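Local coordinates for bacteriophage virulence determinant (Salmonella enterica subsp. enterica serovar Typhimurium str. 14028S, PDB 6GGR), which is probably a zinc metalloprotease effector of the PipA family, delivered by the bacterium into host cells, where it would cleave NF-kappaB transcription factors, at residues Asp36-Glu41 against Thr87-Met92; Trp107-Gly112 against Ile133-Asp138; Glu150-Pro155 against Pro204-Glu209. One frame throughout, in Å; residues are numbered along the deposited sequence.

Contact 1 (Asp36-Glu41 against Thr87-Met92)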
loop_
_atom_site.group_PDB
_atom_site.type_symbol
_atom_site.label_atom_id
_atom_site.label_comp_id
_atom_site.label_asym_id
_atom_site.label_seq_id
_atom_site.Cartn_x
_atom_site.Cartn_y
_atom_site.Cartn_z
ATOM N N ASP B 36 -26.424 4.360 16.300
ATOM C CA ASP B 36 -25.226 4.255 17.122
ATOM C C ASP B 36 -25.445 3.415 18.376
ATOM O O ASP B 36 -24.614 3.458 19.292
ATOM C CB ASP B 36 -24.718 5.651 17.503
ATOM C CG ASP B 36 -25.691 6.416 18.393
ATOM O OD1 ASP B 36 -26.730 5.850 18.793
ATOM O OD2 ASP B 36 -25.414 7.598 18.688
ATOM N N LYS B 37 -26.525 2.642 18.429
ATOM C CA LYS B 37 -26.878 1.910 19.635
ATOM C C LYS B 37 -26.103 0.600 19.715
ATOM O O LYS B 37 -25.720 0.013 18.701
ATOM C CB LYS B 37 -28.384 1.637 19.673
ATOM C CG LYS B 37 -29.253 2.872 19.432
ATOM C CD LYS B 37 -29.017 3.953 20.482
ATOM C CE LYS B 37 -29.651 5.274 20.073
ATOM N NZ LYS B 37 -29.511 6.310 21.136
ATOM N N ALA B 38 -25.869 0.150 20.947
ATOM C CA ALA B 38 -25.103 -1.070 21.200
ATOM C C ALA B 38 -26.046 -2.272 21.219
ATOM O O ALA B 38 -26.259 -2.929 22.240
ATOM C CB ALA B 38 -24.334 -0.947 22.507
ATOM N N ARG B 39 -26.615 -2.560 20.048
ATOM C CA ARG B 39 -27.607 -3.619 19.932
ATOM C C ARG B 39 -27.031 -4.946 19.454
ATOM O O ARG B 39 -27.719 -5.967 19.553
ATOM C CB ARG B 39 -28.745 -3.187 18.997
ATOM C CG ARG B 39 -28.354 -2.895 17.562
ATOM C CD ARG B 39 -29.607 -2.622 16.735
ATOM N NE ARG B 39 -29.339 -1.854 15.519
ATOM C CZ ARG B 39 -29.116 -2.378 14.317
ATOM N NH1 ARG B 39 -28.887 -1.579 13.282
ATOM N NH2 ARG B 39 -29.118 -3.695 14.139
ATOM N N LEU B 40 -25.799 -4.965 18.949
ATOM C CA LEU B 40 -25.119 -6.208 18.617
ATOM C C LEU B 40 -24.208 -6.621 19.765
ATOM O O LEU B 40 -23.751 -5.790 20.555
ATOM C CB LEU B 40 -24.297 -6.067 17.336
ATOM C CG LEU B 40 -24.939 -5.346 16.150
ATOM C CD1 LEU B 40 -23.992 -5.368 14.962
ATOM C CD2 LEU B 40 -26.273 -5.963 15.778
ATOM N N GLU B 41 -23.942 -7.923 19.847
ATOM C CA GLU B 41 -23.089 -8.456 20.900
ATOM C C GLU B 41 -21.631 -8.368 20.463
ATOM O O GLU B 41 -21.262 -8.992 19.460
ATOM C CB GLU B 41 -23.460 -9.895 21.214
ATOM C CG GLU B 41 -23.263 -10.278 22.679
ATOM C CD GLU B 41 -21.831 -10.652 23.001
ATOM O OE1 GLU B 41 -21.255 -11.489 22.272
ATOM O OE2 GLU B 41 -21.282 -10.106 23.979
ATOM N N THR B 87 -19.370 6.128 16.959
ATOM C CA THR B 87 -19.192 6.263 15.518
ATOM C C THR B 87 -19.005 4.899 14.868
ATOM O O THR B 87 -19.605 4.613 13.824
ATOM C CB THR B 87 -18.002 7.176 15.219
ATOM O OG1 THR B 87 -18.302 8.507 15.660
ATOM C CG2 THR B 87 -17.678 7.202 13.720
ATOM N N PHE B 88 -18.188 4.038 15.477
ATOM C CA PHE B 88 -17.974 2.703 14.926
ATOM C C PHE B 88 -19.237 1.856 15.021
ATOM O O PHE B 88 -19.514 1.045 14.128
ATOM C CB PHE B 88 -16.819 2.014 15.645
ATOM C CG PHE B 88 -16.588 0.604 15.193
ATOM C CD1 PHE B 88 -15.753 0.334 14.122
ATOM C CD2 PHE B 88 -17.208 -0.451 15.833
ATOM C CE1 PHE B 88 -15.545 -0.963 13.703
ATOM C CE2 PHE B 88 -17.003 -1.749 15.416
ATOM C CZ PHE B 88 -16.171 -2.006 14.353
ATOM N N ARG B 89 -20.006 2.013 16.102
ATOM C CA ARG B 89 -21.269 1.294 16.212
ATOM C C ARG B 89 -22.194 1.623 15.045
ATOM O O ARG B 89 -22.946 0.757 14.588
ATOM C CB ARG B 89 -21.953 1.612 17.549
ATOM C CG ARG B 89 -21.269 0.982 18.766
ATOM C CD ARG B 89 -22.163 0.990 20.014
ATOM N NE ARG B 89 -22.368 2.327 20.573
ATOM C CZ ARG B 89 -21.529 2.934 21.410
ATOM N NH1 ARG B 89 -20.406 2.335 21.790
ATOM N NH2 ARG B 89 -21.810 4.149 21.864
ATOM N N ARG B 90 -22.142 2.859 14.542
ATOM C CA ARG B 90 -22.983 3.242 13.411
ATOM C C ARG B 90 -22.570 2.502 12.144
ATOM O O ARG B 90 -23.409 1.915 11.450
ATOM C CB ARG B 90 -22.912 4.753 13.189
ATOM C CG ARG B 90 -23.534 5.576 14.306
ATOM C CD ARG B 90 -23.806 7.014 13.878
ATOM N NE ARG B 90 -22.583 7.806 13.726
ATOM C CZ ARG B 90 -21.958 8.037 12.575
ATOM N NH1 ARG B 90 -22.421 7.537 11.437
ATOM N NH2 ARG B 90 -20.855 8.777 12.557
ATOM N N LEU B 91 -21.278 2.530 11.819
ATOM C CA LEU B 91 -20.805 1.828 10.631
ATOM C C LEU B 91 -21.095 0.336 10.736
ATOM O O LEU B 91 -21.641 -0.269 9.807
ATOM C CB LEU B 91 -19.310 2.091 10.440
ATOM C CG LEU B 91 -18.914 3.572 10.412
ATOM C CD1 LEU B 91 -17.423 3.720 10.184
ATOM C CD2 LEU B 91 -19.694 4.333 9.351
ATOM N N MET B 92 -20.769 -0.266 11.882
ATOM C CA MET B 92 -20.971 -1.701 12.058
ATOM C C MET B 92 -22.451 -2.059 12.003
ATOM O O MET B 92 -22.849 -3.003 11.309
ATOM C CB MET B 92 -20.366 -2.153 13.387
ATOM C CG MET B 92 -20.501 -3.644 13.651
ATOM S SD MET B 92 -19.541 -4.622 12.476
ATOM C CE MET B 92 -20.371 -6.203 12.605
#
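Asp36 and Arg89 bury the most surface where the loop between helices 24-30 and 45-49 lies across helix 86-100, yet it is the backbone of Asp36 that binds the arginine. Arg89 NE donates to Asp36 O over 2.8 Å in a fairly straight bond (161° at the hydrogen). The acceptor sits nearly in the guanidinium plane, at its edge, whereas the donor lies above the plane of the carbonyl. The bend at chi3 (-70°) turns NE to the carbonyl; Arg89 CD itself lies 3.8 Å from Ala38 CB. NH1 of Arg89 is taken by Tyr82 O of helix 64-84, so one guanidinium ties the loop to two helices. The side chain of Asp36 instead turns its methylene to the next arginine, CB resting 3.4 Å from Arg90 CG. The charged end of Arg90 runs on to Ala33 O and Asp30, and the carboxylate of Asp36 makes a long ion pair, from OD1 to Lys37 NZ at 3.7 Å. Further along the loop, Leu40 points at the helix and crosses Met92 obliquely, CD1 meeting CG at 4.1 Å. Between these two points the loop kinks at Ala38, where Arg39 N reaches Lys37 O weakly. A loop with an inverse gamma turn at Ala38 is thus packed on a helix, its carbonyls taken by side chains of that helix, Arg89 and Asn93.

Contact 2 (Trp107-Gly112 against Ile133-Asp138)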
loop_
_atom_site.group_PDB
_atom_site.type_symbol
_atom_site.label_atom_id
_atom_site.label_comp_id
_atom_site.label_asym_id
_atom_site.label_seq_id
_atom_site.Cartn_x
_atom_site.Cartn_y
_atom_site.Cartn_z
ATOM N N TRP B 107 -16.736 -11.460 4.766
ATOM C CA TRP B 107 -15.456 -11.155 4.068
ATOM C C TRP B 107 -14.454 -12.236 4.338
ATOM O O TRP B 107 -14.509 -12.893 5.345
ATOM C CB TRP B 107 -14.859 -9.772 4.495
ATOM C CG TRP B 107 -15.712 -8.603 4.160
ATOM C CD1 TRP B 107 -16.866 -8.267 4.730
ATOM C CD2 TRP B 107 -15.442 -7.595 3.193
ATOM N NE1 TRP B 107 -17.354 -7.142 4.180
ATOM C CE2 TRP B 107 -16.491 -6.705 3.226
ATOM C CE3 TRP B 107 -14.400 -7.379 2.298
ATOM C CZ2 TRP B 107 -16.546 -5.620 2.411
ATOM C CZ3 TRP B 107 -14.458 -6.320 1.493
ATOM C CH2 TRP B 107 -15.513 -5.448 1.542
ATOM N N LEU B 108 -13.577 -12.443 3.365
ATOM C CA LEU B 108 -12.436 -13.325 3.574
ATOM C C LEU B 108 -11.333 -12.575 4.307
ATOM O O LEU B 108 -11.026 -11.424 3.982
ATOM C CB LEU B 108 -11.908 -13.844 2.237
ATOM C CG LEU B 108 -12.778 -14.853 1.480
ATOM C CD1 LEU B 108 -12.205 -15.130 0.096
ATOM C CD2 LEU B 108 -12.904 -16.145 2.271
ATOM N N LEU B 109 -10.742 -13.224 5.305
ATOM C CA LEU B 109 -9.631 -12.637 6.049
ATOM C C LEU B 109 -8.326 -13.103 5.413
ATOM O O LEU B 109 -7.929 -14.261 5.562
ATOM C CB LEU B 109 -9.708 -13.020 7.523
ATOM C CG LEU B 109 -8.542 -12.528 8.385
ATOM C CD1 LEU B 109 -8.430 -11.012 8.335
ATOM C CD2 LEU B 109 -8.686 -13.003 9.822
ATOM N N GLY B 110 -7.660 -12.202 4.690
ATOM C CA GLY B 110 -6.355 -12.500 4.131
ATOM C C GLY B 110 -5.251 -12.317 5.154
ATOM O O GLY B 110 -4.417 -11.415 5.026
ATOM N N ALA B 111 -5.241 -13.171 6.175
ATOM C CA ALA B 111 -4.322 -13.000 7.292
ATOM C C ALA B 111 -2.874 -13.116 6.832
ATOM O O ALA B 111 -2.531 -13.966 6.006
ATOM C CB ALA B 111 -4.609 -14.038 8.378
ATOM N N GLY B 112 -2.020 -12.261 7.389
ATOM C CA GLY B 112 -0.618 -12.251 7.034
ATOM C C GLY B 112 -0.302 -11.590 5.712
ATOM O O GLY B 112 0.853 -11.642 5.275
ATOM N N ILE B 133 -10.536 -9.004 3.209
ATOM C CA ILE B 133 -9.931 -8.057 4.139
ATOM C C ILE B 133 -8.558 -8.615 4.488
ATOM O O ILE B 133 -8.458 -9.668 5.132
ATOM C CB ILE B 133 -10.787 -7.858 5.399
ATOM C CG1 ILE B 133 -12.042 -7.052 5.067
ATOM C CG2 ILE B 133 -9.996 -7.151 6.497
ATOM C CD1 ILE B 133 -13.130 -7.153 6.118
ATOM N N ALA B 134 -7.503 -7.920 4.066
ATOM C CA ALA B 134 -6.135 -8.373 4.279
ATOM C C ALA B 134 -5.555 -7.675 5.502
ATOM O O ALA B 134 -5.500 -6.441 5.551
ATOM C CB ALA B 134 -5.272 -8.107 3.045
ATOM N N LEU B 135 -5.114 -8.465 6.480
ATOM C CA LEU B 135 -4.534 -7.940 7.706
ATOM C C LEU B 135 -3.300 -8.754 8.064
ATOM O O LEU B 135 -3.196 -9.934 7.718
ATOM C CB LEU B 135 -5.535 -7.986 8.868
ATOM C CG LEU B 135 -6.884 -7.304 8.627
ATOM C CD1 LEU B 135 -7.866 -7.668 9.728
ATOM C CD2 LEU B 135 -6.726 -5.793 8.533
ATOM N N ASN B 136 -2.363 -8.113 8.763
ATOM C CA ASN B 136 -1.162 -8.788 9.234
ATOM C C ASN B 136 -0.719 -8.146 10.539
ATOM O O ASN B 136 -1.151 -7.046 10.892
ATOM C CB ASN B 136 -0.031 -8.724 8.204
ATOM C CG ASN B 136 0.489 -7.312 8.000
ATOM O OD1 ASN B 136 1.220 -6.780 8.837
ATOM N ND2 ASN B 136 0.110 -6.697 6.886
ATOM N N LEU B 137 0.162 -8.849 11.250
ATOM C CA LEU B 137 0.703 -8.385 12.521
ATOM C C LEU B 137 2.158 -7.946 12.390
ATOM O O LEU B 137 2.921 -8.005 13.357
ATOM C CB LEU B 137 0.565 -9.477 13.581
ATOM C CG LEU B 137 -0.880 -9.866 13.900
ATOM C CD1 LEU B 137 -0.942 -11.248 14.529
ATOM C CD2 LEU B 137 -1.521 -8.831 14.813
ATOM N N ASP B 138 2.553 -7.497 11.196
ATOM C CA ASP B 138 3.919 -7.036 10.984
ATOM C C ASP B 138 4.174 -5.676 11.622
ATOM O O ASP B 138 5.337 -5.302 11.805
ATOM C CB ASP B 138 4.229 -6.977 9.486
ATOM C CG ASP B 138 3.965 -8.298 8.783
ATOM O OD1 ASP B 138 3.919 -9.341 9.470
ATOM O OD2 ASP B 138 3.807 -8.294 7.543
#
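Parallel pairing that starts tight and straight and then loosens distinguishes this pair of strands. Ile133 N meets Leu108 O at 2.6 Å, almost straight (172°) and nearly along the C=O axis. Gly110 N then returns to Ile133 O at 2.7 Å, but from above the carbonyl plane. Beyond it the chain bends through an inverse gamma turn centred on Gly110, and two weak bonds follow: Leu135 N to Gly110 O is long (3.4 Å), Gly112 N to Leu135 O short (2.6 Å) but strongly bent (126°). Gly112 has positive phi (77°), and its CA lies against CB of Asn136, whose OD1 accepts Asp138 N on a lone pair in an Asx turn. At the straight end, CD1 of Ile133 touches Trp107 CB at 3.5 Å and CG at 3.6 Å, the side chains crossing at about a right angle. Further along, on the face of Ile133, Leu109 CD1 and Leu135 CD1 meet at 3.7 Å. Ile133, Leu135 and Trp107 also touch helix 160-173, which carries the zinc-binding His166 and His170, without metal in this chain. Residues 49-54 bond to the far side of strand 107-111. A small mixed sheet beside the metal-binding helix is consistent with a zincin-like protease fold.

Contact 3 (Glu150-Pro155 against Pro204-Glu209)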
loop_
_atom_site.group_PDB
_atom_site.type_symbol
_atom_site.label_atom_id
_atom_site.label_comp_id
_atom_site.label_asym_id
_atom_site.label_seq_id
_atom_site.Cartn_x
_atom_site.Cartn_y
_atom_site.Cartn_z
ATOM N N GLU B 150 0.901 11.063 8.239
ATOM C CA GLU B 150 1.177 12.461 8.528
ATOM C C GLU B 150 0.239 12.980 9.611
ATOM O O GLU B 150 -0.962 12.694 9.597
ATOM C CB GLU B 150 1.035 13.303 7.263
ATOM C CG GLU B 150 1.677 14.676 7.371
ATOM C CD GLU B 150 2.077 15.237 6.020
ATOM O OE1 GLU B 150 1.277 15.125 5.067
ATOM O OE2 GLU B 150 3.195 15.779 5.910
ATOM N N SER B 151 0.800 13.739 10.552
ATOM C CA SER B 151 0.034 14.359 11.624
ATOM C C SER B 151 0.620 15.732 11.915
ATOM O O SER B 151 1.649 16.124 11.360
ATOM C CB SER B 151 0.042 13.507 12.899
ATOM O OG SER B 151 1.240 13.710 13.633
ATOM N N ASN B 152 -0.047 16.467 12.807
ATOM C CA ASN B 152 0.461 17.768 13.223
ATOM C C ASN B 152 1.675 17.644 14.133
ATOM O O ASN B 152 2.408 18.623 14.302
ATOM C CB ASN B 152 -0.633 18.563 13.936
ATOM C CG ASN B 152 -1.766 18.957 13.010
ATOM O OD1 ASN B 152 -1.545 19.284 11.843
ATOM N ND2 ASN B 152 -2.989 18.933 13.527
ATOM N N ASP B 153 1.896 16.470 14.726
ATOM C CA ASP B 153 3.050 16.222 15.579
ATOM C C ASP B 153 4.187 15.548 14.826
ATOM O O ASP B 153 5.079 14.967 15.452
ATOM C CB ASP B 153 2.647 15.362 16.779
ATOM C CG ASP B 153 1.645 16.048 17.679
ATOM O OD1 ASP B 153 1.574 17.294 17.663
ATOM O OD2 ASP B 153 0.929 15.329 18.405
ATOM N N GLY B 154 4.174 15.611 13.499
ATOM C CA GLY B 154 5.160 14.929 12.699
ATOM C C GLY B 154 4.722 13.529 12.326
ATOM O O GLY B 154 3.633 13.069 12.687
ATOM N N PRO B 155 5.578 12.817 11.599
ATOM C CA PRO B 155 5.206 11.477 11.132
ATOM C C PRO B 155 4.975 10.528 12.297
ATOM O O PRO B 155 5.768 10.463 13.237
ATOM C CB PRO B 155 6.407 11.052 10.282
ATOM C CG PRO B 155 7.551 11.871 10.795
ATOM C CD PRO B 155 6.952 13.183 11.213
ATOM N N PRO B 204 -4.270 12.398 15.403
ATOM C CA PRO B 204 -5.070 12.096 14.212
ATOM C C PRO B 204 -4.289 12.336 12.929
ATOM O O PRO B 204 -3.368 13.154 12.867
ATOM C CB PRO B 204 -6.268 13.043 14.329
ATOM C CG PRO B 204 -5.829 14.115 15.249
ATOM C CD PRO B 204 -4.832 13.512 16.181
ATOM N N ARG B 205 -4.680 11.600 11.894
ATOM C CA ARG B 205 -4.002 11.627 10.604
ATOM C C ARG B 205 -4.563 12.777 9.779
ATOM O O ARG B 205 -5.725 12.742 9.366
ATOM C CB ARG B 205 -4.194 10.289 9.899
ATOM C CG ARG B 205 -3.490 10.140 8.568
ATOM C CD ARG B 205 -3.793 8.765 8.011
ATOM N NE ARG B 205 -3.055 8.454 6.794
ATOM C CZ ARG B 205 -3.206 7.323 6.113
ATOM N NH1 ARG B 205 -4.066 6.399 6.537
ATOM N NH2 ARG B 205 -2.497 7.112 5.012
ATOM N N ILE B 206 -3.733 13.794 9.524
ATOM C CA ILE B 206 -4.197 15.010 8.865
ATOM C C ILE B 206 -4.200 14.900 7.349
ATOM O O ILE B 206 -4.826 15.736 6.681
ATOM C CB ILE B 206 -3.342 16.225 9.281
ATOM C CG1 ILE B 206 -1.910 16.102 8.741
ATOM C CG2 ILE B 206 -3.339 16.366 10.800
ATOM C CD1 ILE B 206 -1.014 17.280 9.084
ATOM N N ALA B 207 -3.523 13.902 6.781
ATOM C CA ALA B 207 -3.474 13.732 5.337
ATOM C C ALA B 207 -3.217 12.267 5.022
ATOM O O ALA B 207 -2.553 11.561 5.787
ATOM C CB ALA B 207 -2.388 14.608 4.705
ATOM N N TYR B 208 -3.750 11.820 3.885
ATOM C CA TYR B 208 -3.533 10.439 3.468
ATOM C C TYR B 208 -2.108 10.236 2.961
ATOM O O TYR B 208 -1.455 9.248 3.313
ATOM C CB TYR B 208 -4.549 10.042 2.397
ATOM C CG TYR B 208 -4.456 8.592 1.985
ATOM C CD1 TYR B 208 -5.034 7.593 2.757
ATOM C CD2 TYR B 208 -3.788 8.221 0.823
ATOM C CE1 TYR B 208 -4.951 6.266 2.387
ATOM C CE2 TYR B 208 -3.701 6.896 0.444
ATOM C CZ TYR B 208 -4.285 5.923 1.229
ATOM O OH TYR B 208 -4.205 4.600 0.863
ATOM N N GLU B 209 -1.609 11.159 2.145
ATOM C CA GLU B 209 -0.246 11.106 1.641
ATOM C C GLU B 209 0.586 12.219 2.266
ATOM O O GLU B 209 0.057 13.192 2.810
ATOM C CB GLU B 209 -0.224 11.216 0.111
ATOM C CG GLU B 209 -0.167 9.860 -0.599
ATOM C CD GLU B 209 -1.084 9.769 -1.806
ATOM O OE1 GLU B 209 -1.605 10.814 -2.250
ATOM O OE2 GLU B 209 -1.286 8.644 -2.311
HETATM O O HOH W 1 -0.368 9.854 6.052
HETATM O O HOH W 2 -2.524 15.233 13.904
#
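The oxygen of one water, set between the two segments, has four protein partners: it accepts from Glu150 N (2.8 Å) and Arg205 NE (3.1 Å) and can donate toward the carbonyls of Ala207 and Tyr208, where acceptors outnumber its protons. Beside it, an ST turn lies within a type I beta turn, Ser151 to Gly154, in the loop of the beta hairpin formed by strands 148-149 and 156-157. Ser151 OG accepts Asp153 N at 3.0 Å and donates to a lone pair of Gly154 O at 2.7 Å. The crowded chi1 of Ser151 (81°), with OG between the backbone N and the carbonyl carbon, turns the hydroxyl inward over the bend. Residues 204-209 run alongside the hairpin, joined directly by Ile206 N donating to Glu150 O at 3.0 Å from above the carbonyl plane. Around this bond Ile206 wedges in, its CD1 against the backbone of Ser151 and 3.5 Å from Asn152 OD1; the side chains of Ile206 and Glu150 cross obliquely, CG1 meeting CG. Arg205 is stretched straight out past the water; NH2 bonds to Tyr208 O and to the backbone of the neighbouring subunit, and the side chain passes close to the zinc-binding His166, without metal here. Glu150 OE1 stands 3.2 Å from Glu209 O, two acceptors. At the opposite end, a second water takes Asn152 N and donates to Pro204 O at 2.5 Å.

In the fold
Contact 2 is the buried one, while contacts 1 and 3 are partly buried and lie nearer the surface, their centres about 14 and 17 Å from that of the chain. None touches another. Contacts 1 and 2 are linked in sequence, since helix 86-100 leads on to strand 107-111, and both elements meet helix 160-173, helix 86-100 through Phe88, Leu91 and Met92, of which Met92 belongs to contact 1. Contact 3 approaches the same helix through Arg205, near His166, and is the one that adds a hydrogen bond to the other subunit. Chemistry follows place: arginine to carbonyl on a helix surface, backbone pairing with apolar filling in the interior, and a single backbone bond supplemented by waters between two loops.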